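Local coordinates for protein cryptochrome DASH, chloroplastic/mitochondrial (Arabidopsis thaliana, PDB 2J4D) that repairs cyclobutane pyrimidine dimers in single-stranded DNA as a flavin-dependent photolyase with a folate antenna, and may also act as a photoreceptor, at residues 381-386 against 413-418; 377-382 against 395-400. One frame throughout, in Å; residues are numbered along the deposited sequence.

Contact 1 (381-386 against 413-418); sequences KELSTT and AEWFET. With MHF (5,10-methenyl-6,7,8-trihydrofolic acid), chain D.
Leu383 meets Trp415 and Phe416 in a small, apolar helix-to-helix contact, buried in the FAD-binding part of the chain, where helix 374-386 lies against helix 409-419. The evidence for its nature is simple: no hydrogen bond crosses, the two segments bury 145 Å² together, and one methyl makes both approaches. Leu383 CD2 lies 3.8 Å from Phe416 CE1 and 4.0 Å from Trp415 CD1, entering the angle between the two aromatic side chains obliquely to each ring. The leucine side chain crosses that of Phe416 at about a right angle. Although the first bond of the Trp415 side chain heads neither toward nor away from the other segment, CG anti to the backbone N (chi1 -177°) brings CD1 and NE1 of its five-membered ring near the methyl. From helix 360-367, Trp366 packs on Phe416 and Phe363 on Trp415.

The next residue along helix 409-419 serves the antenna. Glu417, extended beyond CG, presents its carboxylate to the folate: MHF N8 donates to OE1 at 3.1 Å, with an N-H...O angle of 151°, and more weakly to OE2 at 3.3 Å. Lys89 forms a salt bridge with OE2 and Tyr429 OH hydrogen-bonds OE1, so both oxygens have protein partners as well. A glutamine here would probably leave Lys89 without its counter-charge and weaken the grip on the pterin N-H. Since Phe416 also touches FAD, this turn of helix joins the antenna pocket to the flavin pocket, as befits a folate-carrying class-1 photolyase.

Contact 2 (377-382 against 395-400); sequences DANMKE and QIVCSF. With FAD (flavin-adenine dinucleotide), chain C.
Met380 and Asn379 of helix 374-386 close on a single valine, Val397 of helix 391-404, and the course of the methionine explains much of the fit. From CB, CG is set anti to the carbonyl carbon (chi1 -61°); bends at chi2 and chi3 then bring the thioether to the valine instead of letting it run out straight. CB and CG serve as the arm that carries the sulfur across. SD makes the contact, lying 3.8 Å from Val397 CG1 and 3.9 Å from Val397 CB, with CG2 of the same valine slightly farther off. The terminal CE reaches beyond this pair of helices and lies 3.9 Å from CD1 of Trp415, on helix 409-419.

On the valine side, CG1 is the shared atom. Besides the sulfur it meets Asn379 CB at 3.7 Å, so one methyl meets both the base of Asn379 and the thioether of Met380. Asn379 thus contributes its aliphatic carbon here, while its amide ND2 turns back to hydrogen-bond Leu375 O within its own helix. ND2 thereby finds its acceptor without crossing the interface, and no hydrogen bond joins the two segments. The closest CA pair, Asn379 and Val397, is 7.4 Å apart, consistent with close helix packing through short side-chain portions.

Trp366 ties this junction to helix 360-367: it packs on Met380 and its NE1 hydrogen-bonds Val397 O. Helix 391-404 also reaches the cofactor, with Gln395 CG 3.7 Å from the flavin methyl FAD C8M. The contact is therefore second-shell packing of the photolyase FAD-binding helical domain, backing a helix that lines the flavin pocket.

Contacts 1 and 2 lie side by side, their centres 10 Å apart, and both start from helix 374-386, sharing Lys381 and Glu382. Along the chain that helix comes first, followed by helix 391-404, which supplies the partner in contact 2, and then by helix 409-419, which supplies the partner in contact 1. The two partners also touch each other directly: Phe416 CZ lies 3.6 Å from Val397 CG2. Three consecutive helices of the FAD-binding region thus form one continuous apolar junction, from which helix 391-404 reaches the flavin and helix 409-419 reaches both flavin and folate.

Contact 1 (381-386 against 413-418)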
# COMPACT_ATOMS: atom_id res chain seq x y z
N LYS A 381 7.00 -10.50 -14.90
CA LYS A 381 8.42 -10.26 -14.72
C LYS A 381 8.59 -8.89 -14.07
O LYS A 381 9.45 -8.70 -13.21
CB LYS A 381 9.15 -10.31 -16.07
CG LYS A 381 10.67 -10.36 -15.94
CD LYS A 381 11.36 -10.55 -17.30
CE LYS A 381 10.98 -11.89 -17.95
NZ LYS A 381 11.44 -13.10 -17.20
N GLU A 382 7.77 -7.92 -14.47
CA GLU A 382 7.86 -6.58 -13.88
C GLU A 382 7.64 -6.71 -12.37
O GLU A 382 8.37 -6.14 -11.56
CB GLU A 382 6.79 -5.64 -14.46
CG GLU A 382 6.87 -4.23 -13.86
CD GLU A 382 5.82 -3.27 -14.39
OE1 GLU A 382 5.16 -3.58 -15.40
OE2 GLU A 382 5.66 -2.18 -13.79
N LEU A 383 6.63 -7.49 -12.01
CA LEU A 383 6.29 -7.71 -10.61
C LEU A 383 7.41 -8.33 -9.78
O LEU A 383 7.76 -7.80 -8.72
CB LEU A 383 5.05 -8.60 -10.52
CG LEU A 383 4.64 -9.02 -9.11
CD1 LEU A 383 4.24 -7.77 -8.30
CD2 LEU A 383 3.49 -9.99 -9.20
N SER A 384 7.97 -9.45 -10.23
CA SER A 384 9.03 -10.10 -9.45
C SER A 384 10.34 -9.31 -9.44
O SER A 384 11.15 -9.46 -8.54
CB SER A 384 9.27 -11.53 -9.96
OG SER A 384 9.61 -11.52 -11.33
N THR A 385 10.53 -8.44 -10.43
CA THR A 385 11.74 -7.63 -10.53
C THR A 385 11.66 -6.31 -9.76
O THR A 385 12.66 -5.85 -9.20
CB THR A 385 12.04 -7.27 -12.01
OG1 THR A 385 12.11 -8.47 -12.78
CG2 THR A 385 13.37 -6.51 -12.12
N THR A 386 10.49 -5.69 -9.75
CA THR A 386 10.33 -4.38 -9.10
C THR A 386 9.35 -4.33 -7.93
O THR A 386 9.40 -3.39 -7.14
CB THR A 386 9.84 -3.34 -10.12
OG1 THR A 386 8.52 -3.71 -10.54
CG2 THR A 386 10.76 -3.30 -11.36
N ALA A 413 -3.57 -14.18 -5.66
CA ALA A 413 -3.65 -13.15 -4.62
C ALA A 413 -2.50 -13.25 -3.62
O ALA A 413 -1.95 -12.23 -3.19
CB ALA A 413 -5.00 -13.23 -3.89
N GLU A 414 -2.12 -14.48 -3.25
CA GLU A 414 -1.03 -14.67 -2.30
C GLU A 414 0.33 -14.34 -2.92
O GLU A 414 1.24 -13.88 -2.22
CB GLU A 414 -1.03 -16.09 -1.72
CG GLU A 414 -2.10 -16.28 -0.63
CD GLU A 414 -1.98 -17.57 0.17
OE1 GLU A 414 -0.97 -18.28 0.05
OE2 GLU A 414 -2.91 -17.85 0.95
N TRP A 415 0.46 -14.57 -4.22
CA TRP A 415 1.72 -14.24 -4.89
C TRP A 415 1.85 -12.72 -4.95
O TRP A 415 2.95 -12.18 -4.79
CB TRP A 415 1.77 -14.84 -6.30
CG TRP A 415 3.11 -14.57 -6.95
CD1 TRP A 415 3.34 -13.86 -8.10
CD2 TRP A 415 4.40 -14.96 -6.46
NE1 TRP A 415 4.69 -13.79 -8.35
CE2 TRP A 415 5.36 -14.45 -7.36
CE3 TRP A 415 4.83 -15.69 -5.34
CZ2 TRP A 415 6.74 -14.65 -7.19
CZ3 TRP A 415 6.21 -15.88 -5.17
CH2 TRP A 415 7.14 -15.37 -6.09
N PHE A 416 0.74 -12.03 -5.17
CA PHE A 416 0.76 -10.57 -5.19
C PHE A 416 1.10 -10.12 -3.76
O PHE A 416 1.87 -9.17 -3.55
CB PHE A 416 -0.61 -10.01 -5.60
CG PHE A 416 -0.75 -9.73 -7.08
CD1 PHE A 416 -0.15 -10.55 -8.03
CD2 PHE A 416 -1.54 -8.66 -7.52
CE1 PHE A 416 -0.33 -10.31 -9.40
CE2 PHE A 416 -1.73 -8.41 -8.88
CZ PHE A 416 -1.12 -9.24 -9.83
N GLU A 417 0.57 -10.83 -2.77
CA GLU A 417 0.85 -10.49 -1.37
C GLU A 417 2.35 -10.59 -1.08
O GLU A 417 2.93 -9.77 -0.36
CB GLU A 417 0.07 -11.40 -0.42
CG GLU A 417 0.49 -11.20 1.05
CD GLU A 417 -0.47 -11.80 2.06
OE1 GLU A 417 -1.40 -12.54 1.66
OE2 GLU A 417 -0.28 -11.53 3.27
N THR A 418 3.00 -11.60 -1.66
CA THR A 418 4.43 -11.75 -1.45
C THR A 418 5.23 -10.63 -2.12
O THR A 418 6.11 -10.03 -1.51
CB THR A 418 4.95 -13.08 -2.04
OG1 THR A 418 4.37 -14.19 -1.34
CG2 THR A 418 6.46 -13.15 -1.93
N1 MHF D . -2.93 -10.07 5.08
C2 MHF D . -3.20 -9.15 6.08
NA2 MHF D . -2.50 -7.99 6.11
N3 MHF D . -4.13 -9.39 7.01
C4 MHF D . -4.84 -10.56 7.03
O4 MHF D . -5.69 -10.76 7.91
C4A MHF D . -4.58 -11.54 6.03
N5 MHF D . -5.22 -12.80 5.97
C6 MHF D . -4.69 -13.93 5.14
C7 MHF D . -4.34 -13.33 3.76
N8 MHF D . -3.37 -12.22 4.03
C8A MHF D . -3.62 -11.27 5.04
C9 MHF D . -5.79 -15.03 5.14
N10 MHF D . -6.91 -14.36 5.84
C11 MHF D . -6.31 -13.40 6.76
C12 MHF D . -9.67 -16.98 7.86
C13 MHF D . -9.32 -17.17 6.49
C14 MHF D . -8.41 -16.34 5.85
C15 MHF D . -7.80 -15.26 6.56
C16 MHF D . -8.13 -15.07 7.96
C17 MHF D . -9.06 -15.92 8.60
C MHF D . -10.69 -17.86 8.48
O MHF D . -11.21 -18.74 7.79
N MHF D . -11.07 -17.70 9.76
CA MHF D . -12.10 -18.57 10.34
CB MHF D . -11.90 -18.72 11.84
CG MHF D . -10.57 -19.32 12.24
CD MHF D . -10.36 -20.68 11.63
OE1 MHF D . -11.05 -21.63 12.05
OE2 MHF D . -9.51 -20.80 10.71
CT MHF D . -13.49 -17.99 10.06
O1 MHF D . -13.57 -16.80 9.69
O2 MHF D . -14.49 -18.72 10.24

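Contact 2 (377-382 against 395-400)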
# COMPACT_ATOMS: atom_id res chain seq x y z
N ASP A 377 3.55 -12.47 -19.42
CA ASP A 377 4.91 -12.64 -18.93
C ASP A 377 5.64 -11.36 -18.57
O ASP A 377 6.33 -11.30 -17.55
CB ASP A 377 5.75 -13.44 -19.94
CG ASP A 377 5.20 -14.85 -20.17
OD1 ASP A 377 4.54 -15.38 -19.24
OD2 ASP A 377 5.44 -15.42 -21.26
N ALA A 378 5.49 -10.33 -19.40
CA ALA A 378 6.14 -9.06 -19.14
C ALA A 378 5.65 -8.49 -17.81
O ALA A 378 6.43 -7.99 -17.01
CB ALA A 378 5.84 -8.07 -20.28
N ASN A 379 4.34 -8.57 -17.58
CA ASN A 379 3.78 -8.06 -16.34
C ASN A 379 4.27 -8.85 -15.13
O ASN A 379 4.65 -8.27 -14.11
CB ASN A 379 2.25 -8.07 -16.41
CG ASN A 379 1.68 -6.78 -16.98
OD1 ASN A 379 1.69 -5.74 -16.32
ND2 ASN A 379 1.20 -6.84 -18.22
N MET A 380 4.30 -10.18 -15.24
CA MET A 380 4.75 -11.00 -14.12
C MET A 380 6.23 -10.78 -13.85
O MET A 380 6.69 -10.87 -12.70
CB MET A 380 4.45 -12.48 -14.38
CG MET A 380 2.97 -12.78 -14.56
SD MET A 380 1.93 -12.10 -13.23
CE MET A 380 2.54 -13.07 -11.82
N LYS A 381 7.00 -10.50 -14.90
CA LYS A 381 8.42 -10.26 -14.72
C LYS A 381 8.59 -8.89 -14.07
O LYS A 381 9.45 -8.70 -13.21
CB LYS A 381 9.15 -10.31 -16.07
CG LYS A 381 10.67 -10.36 -15.94
CD LYS A 381 11.36 -10.55 -17.30
CE LYS A 381 10.98 -11.89 -17.95
NZ LYS A 381 11.44 -13.10 -17.20
N GLU A 382 7.77 -7.92 -14.47
CA GLU A 382 7.86 -6.58 -13.88
C GLU A 382 7.64 -6.71 -12.37
O GLU A 382 8.37 -6.14 -11.56
CB GLU A 382 6.79 -5.64 -14.46
CG GLU A 382 6.87 -4.23 -13.86
CD GLU A 382 5.82 -3.27 -14.39
OE1 GLU A 382 5.16 -3.58 -15.40
OE2 GLU A 382 5.66 -2.18 -13.79
N GLN A 395 -5.09 -6.26 -13.64
CA GLN A 395 -6.40 -6.74 -14.04
C GLN A 395 -6.25 -7.86 -15.08
O GLN A 395 -6.96 -8.87 -15.03
CB GLN A 395 -7.24 -5.60 -14.63
CG GLN A 395 -7.50 -4.45 -13.68
CD GLN A 395 -8.44 -3.43 -14.28
OE1 GLN A 395 -9.64 -3.68 -14.41
NE2 GLN A 395 -7.91 -2.29 -14.68
N ILE A 396 -5.34 -7.67 -16.02
CA ILE A 396 -5.10 -8.65 -17.07
C ILE A 396 -4.55 -9.97 -16.54
O ILE A 396 -5.11 -11.04 -16.82
CB ILE A 396 -4.15 -8.08 -18.15
CG1 ILE A 396 -4.79 -6.86 -18.81
CG2 ILE A 396 -3.84 -9.14 -19.19
CD1 ILE A 396 -3.87 -6.09 -19.73
N VAL A 397 -3.46 -9.93 -15.77
CA VAL A 397 -2.88 -11.17 -15.26
C VAL A 397 -3.84 -11.90 -14.33
O VAL A 397 -3.79 -13.13 -14.22
CB VAL A 397 -1.51 -10.94 -14.54
CG1 VAL A 397 -0.53 -10.34 -15.51
CG2 VAL A 397 -1.67 -10.05 -13.30
N CYS A 398 -4.71 -11.15 -13.66
CA CYS A 398 -5.70 -11.75 -12.77
C CYS A 398 -6.70 -12.55 -13.60
O CYS A 398 -7.02 -13.71 -13.29
CB CYS A 398 -6.44 -10.67 -11.97
SG CYS A 398 -7.97 -11.25 -11.19
N SER A 399 -7.21 -11.93 -14.65
CA SER A 399 -8.17 -12.60 -15.53
C SER A 399 -7.53 -13.84 -16.15
O SER A 399 -8.14 -14.91 -16.22
CB SER A 399 -8.63 -11.65 -16.64
OG SER A 399 -9.58 -12.28 -17.49
N PHE A 400 -6.28 -13.71 -16.59
CA PHE A 400 -5.59 -14.84 -17.21
C PHE A 400 -5.46 -16.03 -16.26
O PHE A 400 -5.76 -17.18 -16.64
CB PHE A 400 -4.19 -14.42 -17.66
CG PHE A 400 -3.46 -15.49 -18.42
CD1 PHE A 400 -3.72 -15.71 -19.77
CD2 PHE A 400 -2.51 -16.29 -17.78
CE1 PHE A 400 -3.06 -16.71 -20.47
CE2 PHE A 400 -1.84 -17.30 -18.48
CZ PHE A 400 -2.12 -17.51 -19.83
PA FAD C . -3.07 5.47 -9.64
O1A FAD C . -2.13 6.61 -9.66
O2A FAD C . -3.85 5.14 -10.86
O5B FAD C . -4.13 5.65 -8.44
C5B FAD C . -3.84 6.53 -7.33
C4B FAD C . -4.13 5.77 -6.04
O4B FAD C . -5.49 5.36 -6.04
C3B FAD C . -3.32 4.49 -5.84
O3B FAD C . -2.01 4.74 -5.37
C2B FAD C . -4.20 3.73 -4.90
O2B FAD C . -4.00 4.00 -3.53
C1B FAD C . -5.62 4.08 -5.39
N9A FAD C . -6.21 3.12 -6.35
C8A FAD C . -6.24 3.20 -7.72
N7A FAD C . -6.86 2.18 -8.29
C5A FAD C . -7.27 1.40 -7.23
C6A FAD C . -7.98 0.17 -7.17
N6A FAD C . -8.43 -0.49 -8.23
N1A FAD C . -8.22 -0.36 -5.92
C2A FAD C . -7.78 0.28 -4.79
N3A FAD C . -7.10 1.45 -4.78
C4A FAD C . -6.86 1.96 -6.02
N1 FAD C . -3.57 -1.49 -4.81
C2 FAD C . -2.93 -1.39 -3.59
O2 FAD C . -2.75 -0.31 -3.06
N3 FAD C . -2.48 -2.57 -2.98
C4 FAD C . -2.64 -3.84 -3.53
O4 FAD C . -2.21 -4.85 -2.94
C4X FAD C . -3.30 -3.93 -4.78
N5 FAD C . -3.50 -5.17 -5.41
C5X FAD C . -4.25 -5.26 -6.59
C6 FAD C . -4.56 -6.51 -7.15
C7 FAD C . -5.31 -6.64 -8.34
C7M FAD C . -5.61 -8.01 -8.89
C8 FAD C . -5.78 -5.44 -8.99
C8M FAD C . -6.59 -5.48 -10.27
C9 FAD C . -5.48 -4.18 -8.43
C9A FAD C . -4.72 -4.06 -7.23
N10 FAD C . -4.40 -2.79 -6.65
C10 FAD C . -3.75 -2.73 -5.40
C1' FAD C . -5.07 -1.55 -7.14
C2' FAD C . -4.34 -0.74 -8.22
O2' FAD C . -3.96 -1.59 -9.29
C3' FAD C . -3.10 -0.08 -7.63
O3' FAD C . -3.45 0.74 -6.49
C4' FAD C . -2.34 0.85 -8.59
O4' FAD C . -1.86 0.11 -9.71
C5' FAD C . -1.16 1.48 -7.85
O5' FAD C . -0.45 2.36 -8.72
P FAD C . -0.67 3.92 -8.82
O1P FAD C . -0.37 4.44 -7.48
O2P FAD C . 0.19 4.46 -9.91
O3P FAD C . -2.16 4.18 -9.31